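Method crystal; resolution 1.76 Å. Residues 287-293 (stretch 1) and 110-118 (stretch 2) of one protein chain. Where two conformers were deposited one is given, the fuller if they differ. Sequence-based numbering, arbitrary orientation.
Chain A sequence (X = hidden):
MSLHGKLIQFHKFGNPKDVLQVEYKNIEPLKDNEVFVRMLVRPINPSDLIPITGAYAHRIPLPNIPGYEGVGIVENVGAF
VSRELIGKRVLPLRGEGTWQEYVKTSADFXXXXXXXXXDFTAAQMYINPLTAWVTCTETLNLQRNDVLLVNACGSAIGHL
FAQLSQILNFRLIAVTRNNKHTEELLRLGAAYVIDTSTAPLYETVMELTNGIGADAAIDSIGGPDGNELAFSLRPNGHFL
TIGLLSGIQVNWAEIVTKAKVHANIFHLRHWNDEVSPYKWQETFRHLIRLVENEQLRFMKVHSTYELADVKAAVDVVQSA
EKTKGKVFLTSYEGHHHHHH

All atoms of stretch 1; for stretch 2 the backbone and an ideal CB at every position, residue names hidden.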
ATOM      1  N   LEU A 287       1.058  14.300   1.141  1.00 23.88           N
ATOM      2  CA  LEU A 287       0.989  13.257   2.175  1.00 23.12           C
ATOM      3  C   LEU A 287       1.962  13.596   3.303  1.00 23.06           C
ATOM      4  O   LEU A 287       1.607  13.464   4.464  1.00 23.38           O
ATOM      5  CB  LEU A 287       1.362  11.890   1.581  1.00 23.76           C
ATOM      6  CG  LEU A 287       0.417  11.313   0.519  1.00 24.80           C
ATOM      7  CD1 LEU A 287       1.124  10.112  -0.141  1.00 26.83           C
ATOM      8  CD2 LEU A 287      -0.840  10.865   1.160  1.00 25.68           C
ATOM      9  N   ILE A 288       3.159  14.073   2.937  1.00 22.12           N
ATOM     10  CA  ILE A 288       4.178  14.426   3.936  1.00 24.27           C
ATOM     11  C   ILE A 288       3.631  15.538   4.862  1.00 25.07           C
ATOM     12  O   ILE A 288       3.772  15.439   6.080  1.00 24.64           O
ATOM     13  CB  ILE A 288       5.492  14.820   3.258  1.00 24.04           C
ATOM     14  CG1 ILE A 288       6.193  13.550   2.705  1.00 24.58           C
ATOM     15  CG2 ILE A 288       6.393  15.644   4.209  1.00 26.64           C
ATOM     16  CD1 ILE A 288       7.358  13.880   1.753  1.00 28.77           C
ATOM     17  N   ARG A 289       2.997  16.570   4.294  1.00 26.19           N
ATOM     18  CA  ARG A 289       2.346  17.601   5.124  0.50 26.66           C
ATOM     19  C   ARG A 289       1.301  17.017   6.069  1.00 26.79           C
ATOM     20  O   ARG A 289       1.252  17.405   7.237  1.00 26.86           O
ATOM     21  CB  ARG A 289       1.688  18.709   4.289  0.50 27.11           C
ATOM     22  CG  ARG A 289       2.574  19.343   3.267  0.50 26.75           C
ATOM     23  CD  ARG A 289       3.917  19.760   3.787  0.50 30.03           C
ATOM     24  NE  ARG A 289       4.618  20.422   2.688  0.50 29.79           N
ATOM     25  CZ  ARG A 289       5.444  19.819   1.842  0.50 28.66           C
ATOM     26  NH1 ARG A 289       5.760  18.535   1.992  0.50 20.74           N
ATOM     27  NH2 ARG A 289       5.995  20.535   0.862  0.50 28.04           N
ATOM     28  N   LEU A 290       0.484  16.074   5.575  1.00 25.92           N
ATOM     29  CA  LEU A 290      -0.558  15.427   6.388  1.00 26.95           C
ATOM     30  C   LEU A 290       0.041  14.643   7.572  1.00 27.52           C
ATOM     31  O   LEU A 290      -0.491  14.678   8.696  1.00 29.03           O
ATOM     32  CB  LEU A 290      -1.445  14.499   5.557  1.00 25.81           C
ATOM     33  CG  LEU A 290      -2.410  15.182   4.571  1.00 27.39           C
ATOM     34  CD1 LEU A 290      -3.108  14.156   3.690  1.00 26.81           C
ATOM     35  CD2 LEU A 290      -3.411  16.104   5.307  1.00 28.94           C
ATOM     36  N   VAL A 291       1.158  13.982   7.318  1.00 27.16           N
ATOM     37  CA  VAL A 291       1.884  13.295   8.389  1.00 27.20           C
ATOM     38  C   VAL A 291       2.500  14.303   9.367  1.00 27.81           C
ATOM     39  O   VAL A 291       2.358  14.150  10.581  1.00 27.73           O
ATOM     40  CB  VAL A 291       2.955  12.339   7.840  1.00 28.01           C
ATOM     41  CG1 VAL A 291       3.760  11.670   9.008  1.00 28.67           C
ATOM     42  CG2 VAL A 291       2.290  11.248   7.010  1.00 27.89           C
ATOM     43  N   GLU A 292       3.153  15.335   8.837  1.00 28.05           N
ATOM     44  CA  GLU A 292       3.781  16.363   9.695  1.00 30.44           C
ATOM     45  C   GLU A 292       2.759  17.007  10.616  1.00 30.88           C
ATOM     46  O   GLU A 292       3.053  17.232  11.795  1.00 32.21           O
ATOM     47  CB  GLU A 292       4.427  17.439   8.865  1.00 30.18           C
ATOM     48  CG  GLU A 292       5.758  17.096   8.344  1.00 32.18           C
ATOM     49  CD  GLU A 292       6.249  18.120   7.347  1.00 36.57           C
ATOM     50  OE1 GLU A 292       5.414  18.726   6.626  1.00 40.87           O
ATOM     51  OE2 GLU A 292       7.470  18.301   7.272  1.00 37.57           O
ATOM     52  N   ASN A 293       1.567  17.292  10.086  1.00 31.98           N
ATOM     53  CA  ASN A 293       0.495  17.966  10.842  1.00 33.17           C
ATOM     54  C   ASN A 293      -0.257  17.012  11.737  1.00 32.99           C
ATOM     55  O   ASN A 293      -1.241  17.396  12.364  1.00 32.92           O
ATOM     56  CB  ASN A 293      -0.517  18.638   9.904  1.00 33.90           C
ATOM     57  CG  ASN A 293       0.088  19.751   9.089  1.00 37.89           C
ATOM     58  OD1 ASN A 293       1.241  20.145   9.304  1.00 43.96           O
ATOM     59  ND2 ASN A 293      -0.672  20.244   8.105  1.00 42.23           N
ATOM     60  N   UNK A 110      12.677  10.019  -6.908  1.00 24.75           N
ATOM     61  CA  UNK A 110      13.232  10.124  -5.571  1.00 24.81           C
ATOM     62  C   UNK A 110      12.392  11.097  -4.725  1.00 24.33           C
ATOM     63  O   UNK A 110      12.228  12.267  -5.072  1.00 23.93           O
ATOM     64  CB  UNK A 110      14.691  10.580  -5.634  1.00 24.81           C
ATOM     65  N   UNK A 111      11.831  10.623  -3.620  1.00 22.64           N
ATOM     66  CA  UNK A 111      11.016  11.471  -2.751  1.00 21.80           C
ATOM     67  C   UNK A 111      11.794  11.946  -1.525  1.00 22.22           C
ATOM     68  O   UNK A 111      12.120  11.146  -0.644  1.00 22.47           O
ATOM     69  CB  UNK A 111       9.761  10.716  -2.308  1.00 21.80           C
ATOM     70  N   UNK A 112      12.068  13.264  -1.436  1.00 22.90           N
ATOM     71  CA  UNK A 112      12.770  13.810  -0.267  1.00 23.93           C
ATOM     72  C   UNK A 112      11.938  13.657   0.987  1.00 23.44           C
ATOM     73  O   UNK A 112      10.743  13.888   0.939  1.00 23.92           O
ATOM     74  CB  UNK A 112      13.116  15.285  -0.483  1.00 23.93           C
ATOM     75  N   UNK A 113      12.573  13.280   2.104  1.00 23.23           N
ATOM     76  CA  UNK A 113      11.889  13.154   3.388  1.00 23.85           C
ATOM     77  C   UNK A 113      12.460  14.197   4.379  1.00 24.93           C
ATOM     78  O   UNK A 113      13.666  14.297   4.517  1.00 24.33           O
ATOM     79  CB  UNK A 113      12.041  11.735   3.940  1.00 23.85           C
ATOM     80  N   UNK A 114      11.592  14.974   5.026  1.00 26.36           N
ATOM     81  CA  UNK A 114      12.068  16.028   5.959  1.00 26.72           C
ATOM     82  C   UNK A 114      12.545  15.433   7.282  1.00 28.21           C
ATOM     83  O   UNK A 114      12.152  14.324   7.636  1.00 25.85           O
ATOM     84  CB  UNK A 114      10.957  17.045   6.229  1.00 26.72           C
ATOM     85  N   UNK A 115      13.401  16.163   8.000  1.00 28.24           N
ATOM     86  CA  UNK A 115      13.968  15.690   9.265  1.00 30.58           C
ATOM     87  C   UNK A 115      12.898  15.360  10.323  1.00 29.89           C
ATOM     88  O   UNK A 115      13.112  14.512  11.200  1.00 31.24           O
ATOM     89  CB  UNK A 115      14.925  16.747   9.820  1.00 30.58           C
ATOM     90  N   UNK A 116      11.766  16.031  10.200  1.00 30.11           N
ATOM     91  CA  UNK A 116      10.580  15.847  11.043  0.50 30.67           C
ATOM     92  C   UNK A 116      10.010  14.425  11.077  1.00 30.08           C
ATOM     93  O   UNK A 116       9.330  14.045  12.028  1.00 30.37           O
ATOM     94  CB  UNK A 116       9.482  16.800  10.566  0.50 30.67           C
ATOM     95  N   UNK A 117      10.252  13.657  10.018  1.00 28.74           N
ATOM     96  CA  UNK A 117       9.611  12.339   9.864  1.00 27.15           C
ATOM     97  C   UNK A 117      10.590  11.196  10.134  1.00 26.19           C
ATOM     98  O   UNK A 117      11.641  11.133   9.514  1.00 25.60           O
ATOM     99  CB  UNK A 117       9.029  12.196   8.456  1.00 27.15           C
ATOM    100  N   UNK A 118      10.275  10.337  11.087  1.00 25.67           N
ATOM    101  CA  UNK A 118      11.208   9.244  11.449  1.00 25.43           C
ATOM    102  C   UNK A 118      11.267   8.189  10.322  1.00 24.23           C
ATOM    103  O   UNK A 118      10.384   8.157   9.449  1.00 22.57           O
ATOM    104  CB  UNK A 118      10.778   8.587  12.762  1.00 25.43           C
TER

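Stretch 1 is helical from 287 to 292, as the bond Val-291 N to Leu-287 O (2.9 Å) attests. It offers stretch 2 the branched Ile-288, a methyl of Val-291, and the chain of Glu-292, whose CB points sideways while its carboxylate comes nearer.

At position 110 the ideal CB has nothing of stretch 1 within 5.5 Å, so this contact sets no preference; Val-110 makes no contact.

Position 111 has extended angles (-101/113) and a CB pointing toward the helix, yet again nothing lies within 5.5 Å. A side chain reaching past CB would meet the Ile-288 end, so Val, Ile, Leu or Met would suit. Val-111, chi1 t, sets CG1 4.2 Å from Ile-288 CD1.

At 112, phi -65 and psi 138 admit proline among many others, and CB points sideways. The backbone makes the closest approach: its O lies 3.5 Å from Ile-288 CD1. The ring of Pro-112 comes no nearer than CD, 6.1 Å from Ile-288 CD1.

Position 113 (-115/129) also has a sideways CB, so only a side chain long enough to turn back could reach Ile-288; Ile, Leu or Met would do. Ile-113, with both chi angles m, brings CD1 to 4.2 Å from Ile-288 CD1.

The CB of 114 points toward the helix, 3.9 Å from Glu-292 OE2 and 5.2 Å from Ile-288 CG2, and phi -76 with psi 157 fits proline. A compact apolar group or a small polar one would suit; an acidic one would face a carboxylate. Pro-114 places CG 3.8 Å from Ile-288 CG2 and 3.5 Å from Glu-292 OE2.

Positions 114 to 117 form a type I turn, closed by 117 N to 114 O at 3.1 Å. At 115 (-59/-27) CB points away, so polar residues suit; Asp-115 makes no contact.

At 116 the CB points toward stretch 1, 4.1 Å from Glu-292 OE2, favouring a small polar or a basic side chain. Ser-116 is found; no hydrogen bond joins it to Glu-292.

The CB of 117 points toward the helix, 5.3 Å from Val-291 CG1, leaving room for Leu, Ile or Met. Ile-117, chi1 m and chi2 t, extends CD1 to 3.9 Å from Ile-288 CG2, 4.0 Å from Val-291 CG1 and 4.3 Å from Glu-292 CG.

At 118 (-71/161) CB has nothing of stretch 1 within 5.5 Å; the angles suit an N-cap, where Asp, Asn, Ser or Thr is common. Asp-118 caps a backbone N just past the stretch.

Stretch 2, residues 110-118: VVPIPDSID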
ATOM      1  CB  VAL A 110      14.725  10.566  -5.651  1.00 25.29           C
ATOM      2  CG1 VAL A 110      15.231  10.890  -4.298  1.00 26.11           C
ATOM      3  CG2 VAL A 110      15.588   9.454  -6.287  1.00 26.02           C
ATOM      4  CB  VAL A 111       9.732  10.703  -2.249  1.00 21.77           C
ATOM      5  CG1 VAL A 111       8.883  11.585  -1.380  1.00 21.27           C
ATOM      6  CG2 VAL A 111       8.919  10.124  -3.444  1.00 21.10           C
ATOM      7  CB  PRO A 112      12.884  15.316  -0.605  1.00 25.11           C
ATOM      8  CG  PRO A 112      12.798  15.380  -2.104  1.00 25.92           C
ATOM      9  CD  PRO A 112      11.762  14.308  -2.444  1.00 23.89           C
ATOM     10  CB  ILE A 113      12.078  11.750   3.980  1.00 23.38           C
ATOM     11  CG1 ILE A 113      11.422  10.726   3.035  1.00 23.77           C
ATOM     12  CG2 ILE A 113      11.464  11.685   5.386  1.00 23.51           C
ATOM     13  CD1 ILE A 113       9.868  10.764   2.991  1.00 24.57           C
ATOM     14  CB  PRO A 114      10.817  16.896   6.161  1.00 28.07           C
ATOM     15  CG  PRO A 114       9.682  15.968   5.995  1.00 28.21           C
ATOM     16  CD  PRO A 114      10.121  14.955   4.933  1.00 26.29           C
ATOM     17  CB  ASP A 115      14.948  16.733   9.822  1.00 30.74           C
ATOM     18  CG  ASP A 115      16.160  16.934   8.927  1.00 34.90           C
ATOM     19  OD1 ASP A 115      16.398  16.131   8.002  1.00 34.67           O
ATOM     20  OD2 ASP A 115      16.883  17.923   9.152  1.00 37.99           O
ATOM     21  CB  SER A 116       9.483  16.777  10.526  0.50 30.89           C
ATOM     22  OG  SER A 116       8.551  17.075  11.535  0.50 34.10           O
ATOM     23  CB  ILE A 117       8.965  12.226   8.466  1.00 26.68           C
ATOM     24  CG1 ILE A 117       7.850  13.293   8.350  1.00 28.46           C
ATOM     25  CG2 ILE A 117       8.535  10.765   8.169  1.00 27.23           C
ATOM     26  CD1 ILE A 117       6.948  13.160   7.174  1.00 29.31           C
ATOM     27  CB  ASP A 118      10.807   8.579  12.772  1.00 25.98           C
ATOM     28  CG  ASP A 118       9.534   7.753  12.639  1.00 27.79           C
ATOM     29  OD1 ASP A 118       9.616   6.555  12.247  1.00 30.33           O
ATOM     30  OD2 ASP A 118       8.456   8.272  12.936  1.00 32.00           O
TER
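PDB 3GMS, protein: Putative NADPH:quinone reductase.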